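Local atomic coordinates of fructosyl amine: oxygen oxidoreductase (Aspergillus fumigatus, PDB entry 3DJE), a protein that oxidatively deglycates fructosyl amino acids (Amadori products), using FAD as its cofactor and molecular oxygen as the electron acceptor. Residues 19-24 against 212-217. Sequence-based numbering, arbitrary orientation.
Sequences TSTALH and RTFLCA. With FAD (flavin-adenine dinucleotide), chain C.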
# COMPACT_ATOMS: atom_id res chain seq x y z
N THR A 19 -3.48 -5.71 10.75
CA THR A 19 -4.34 -6.88 10.62
C THR A 19 -3.51 -8.14 10.37
O THR A 19 -3.78 -9.19 10.98
CB THR A 19 -5.43 -6.67 9.56
OG1 THR A 19 -6.31 -5.65 10.02
CG2 THR A 19 -6.26 -7.95 9.35
N SER A 20 -2.50 -8.03 9.50
CA SER A 20 -1.62 -9.19 9.25
C SER A 20 -0.97 -9.65 10.56
O SER A 20 -0.90 -10.87 10.87
CB SER A 20 -0.51 -8.83 8.25
OG SER A 20 0.10 -10.02 7.80
N THR A 21 -0.50 -8.68 11.34
CA THR A 21 0.13 -8.97 12.62
C THR A 21 -0.87 -9.64 13.58
O THR A 21 -0.53 -10.64 14.23
CB THR A 21 0.75 -7.70 13.22
OG1 THR A 21 1.72 -7.17 12.31
CG2 THR A 21 1.48 -8.05 14.51
N ALA A 22 -2.09 -9.11 13.65
CA ALA A 22 -3.13 -9.69 14.51
C ALA A 22 -3.40 -11.15 14.14
O ALA A 22 -3.46 -12.03 15.01
CB ALA A 22 -4.40 -8.86 14.42
N LEU A 23 -3.53 -11.40 12.84
CA LEU A 23 -3.79 -12.74 12.32
C LEU A 23 -2.67 -13.69 12.69
O LEU A 23 -2.92 -14.80 13.19
CB LEU A 23 -3.97 -12.69 10.80
CG LEU A 23 -4.19 -14.06 10.15
CD1 LEU A 23 -5.48 -14.71 10.66
CD2 LEU A 23 -4.18 -13.91 8.62
N HIS A 24 -1.42 -13.26 12.46
CA HIS A 24 -0.28 -14.13 12.73
C HIS A 24 -0.03 -14.35 14.21
O HIS A 24 0.34 -15.45 14.61
CB HIS A 24 0.94 -13.70 11.94
CG HIS A 24 0.81 -14.02 10.49
ND1 HIS A 24 0.90 -15.30 10.00
CD2 HIS A 24 0.53 -13.23 9.42
CE1 HIS A 24 0.72 -15.29 8.69
NE2 HIS A 24 0.49 -14.04 8.31
N ARG A 212 3.69 -5.77 25.21
CA ARG A 212 4.31 -5.31 23.97
C ARG A 212 3.28 -4.51 23.18
O ARG A 212 2.10 -4.86 23.20
CB ARG A 212 4.77 -6.48 23.08
CG ARG A 212 5.88 -7.35 23.70
CD ARG A 212 7.19 -6.60 23.78
NE ARG A 212 8.28 -7.48 24.21
CZ ARG A 212 8.51 -7.83 25.48
NH1 ARG A 212 7.74 -7.37 26.46
NH2 ARG A 212 9.51 -8.65 25.77
N THR A 213 3.75 -3.45 22.53
CA THR A 213 2.93 -2.60 21.67
C THR A 213 3.53 -2.62 20.27
O THR A 213 4.73 -2.39 20.12
CB THR A 213 2.91 -1.14 22.21
OG1 THR A 213 2.35 -1.12 23.54
CG2 THR A 213 2.13 -0.20 21.30
N PHE A 214 2.69 -2.90 19.27
CA PHE A 214 3.08 -2.88 17.87
C PHE A 214 2.53 -1.60 17.26
O PHE A 214 1.34 -1.34 17.36
CB PHE A 214 2.48 -4.05 17.11
CG PHE A 214 2.97 -5.41 17.56
CD1 PHE A 214 3.97 -6.07 16.84
CD2 PHE A 214 2.41 -6.04 18.67
CE1 PHE A 214 4.41 -7.34 17.24
CE2 PHE A 214 2.86 -7.31 19.07
CZ PHE A 214 3.86 -7.95 18.34
N LEU A 215 3.40 -0.83 16.61
CA LEU A 215 2.97 0.38 15.93
C LEU A 215 2.82 0.09 14.44
O LEU A 215 3.80 -0.09 13.73
CB LEU A 215 3.95 1.52 16.22
CG LEU A 215 3.60 2.89 15.62
CD1 LEU A 215 2.20 3.32 16.07
CD2 LEU A 215 4.64 3.90 16.04
N CYS A 216 1.56 0.05 14.00
CA CYS A 216 1.21 -0.31 12.62
C CYS A 216 0.21 0.70 12.06
O CYS A 216 -0.77 0.35 11.42
CB CYS A 216 0.59 -1.71 12.60
SG CYS A 216 1.74 -3.00 13.07
N ALA A 217 0.48 1.98 12.30
CA ALA A 217 -0.43 3.05 11.93
C ALA A 217 -0.18 3.68 10.54
O ALA A 217 -0.71 4.75 10.23
CB ALA A 217 -0.42 4.12 13.04
PA FAD C . -2.69 1.19 6.36
O1A FAD C . -3.26 -0.02 5.76
O2A FAD C . -2.99 2.51 5.74
O5B FAD C . -3.14 1.13 7.88
C5B FAD C . -2.90 2.19 8.80
C4B FAD C . -3.96 2.08 9.90
O4B FAD C . -3.52 3.01 10.90
C3B FAD C . -5.30 2.61 9.33
O3B FAD C . -6.33 1.61 9.39
C2B FAD C . -5.59 3.79 10.27
O2B FAD C . -7.01 3.91 10.60
C1B FAD C . -4.70 3.46 11.50
N9A FAD C . -4.60 4.69 12.34
C8A FAD C . -4.45 5.97 11.95
N7A FAD C . -4.46 6.77 13.04
C5A FAD C . -4.62 5.99 14.11
C6A FAD C . -4.72 6.24 15.49
N6A FAD C . -4.67 7.51 15.95
N1A FAD C . -4.87 5.19 16.32
C2A FAD C . -4.93 3.94 15.87
N3A FAD C . -4.84 3.66 14.56
C4A FAD C . -4.69 4.67 13.68
N1 FAD C . 0.61 -1.97 -2.56
C2 FAD C . 0.72 -3.16 -3.29
O2 FAD C . 1.30 -4.14 -2.85
N3 FAD C . 0.14 -3.21 -4.56
C4 FAD C . -0.52 -2.12 -5.12
O4 FAD C . -1.02 -2.21 -6.25
C4X FAD C . -0.59 -0.93 -4.38
N5 FAD C . -1.23 0.18 -4.92
C5X FAD C . -1.46 1.29 -4.11
C6 FAD C . -2.28 2.31 -4.59
C7 FAD C . -2.56 3.41 -3.79
C7M FAD C . -3.45 4.52 -4.38
C8 FAD C . -2.05 3.49 -2.49
C8M FAD C . -2.44 4.68 -1.58
C9 FAD C . -1.24 2.46 -2.01
C9A FAD C . -0.95 1.34 -2.81
N10 FAD C . -0.13 0.29 -2.36
C10 FAD C . -0.03 -0.88 -3.11
C1' FAD C . 0.60 0.41 -1.09
C2' FAD C . -0.19 -0.26 0.04
O2' FAD C . -1.59 0.07 -0.09
C3' FAD C . 0.36 0.21 1.38
O3' FAD C . 1.80 0.13 1.36
C4' FAD C . -0.14 -0.65 2.54
O4' FAD C . -1.55 -0.90 2.46
C5' FAD C . 0.16 0.07 3.86
O5' FAD C . -0.25 -0.75 4.97
P FAD C . -0.12 -0.20 6.47
O1P FAD C . 1.28 0.26 6.69
O2P FAD C . -0.71 -1.25 7.33
O3P FAD C . -1.09 1.08 6.52
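T21, on helix 16-27, alone carries the helix side of this contact and meets F214 and C216. Its CB points at the strand and forks there. CG2 comes down over one face of the F214 ring, 4.2 Å from the ring centroid and 20° off its normal. This CH-pi contact is displaced toward the rim, with CG2 3.9 Å from F214 CD1. The other branch, OG1 (chi1 -58°), sits beside the backbone N, which puts CG2 anti to that N, and hydrogen-bonds to the carbonyl of W17 one turn earlier; across the contact it only comes near C216 SG, at 4.2 Å. Threonine suits the place because its hydroxyl is satisfied within its own helix while its methyl serves the apolar interface. F214 supplies a flat face for that methyl and also packs on I377 and M381 of helix 373-382. C216 follows the end of strand 212-215, where A217 CA comes within 3.3 Å of FAD O4B. Strand 212-215 runs parallel to strand 9-12 in the Rossmann-type, FAD-binding part of the fold. With no hydrogen bond crossing between the segments, this small contact probably rests on dispersion and burial, adding a little to the packing of helix 16-27 beside the sheet.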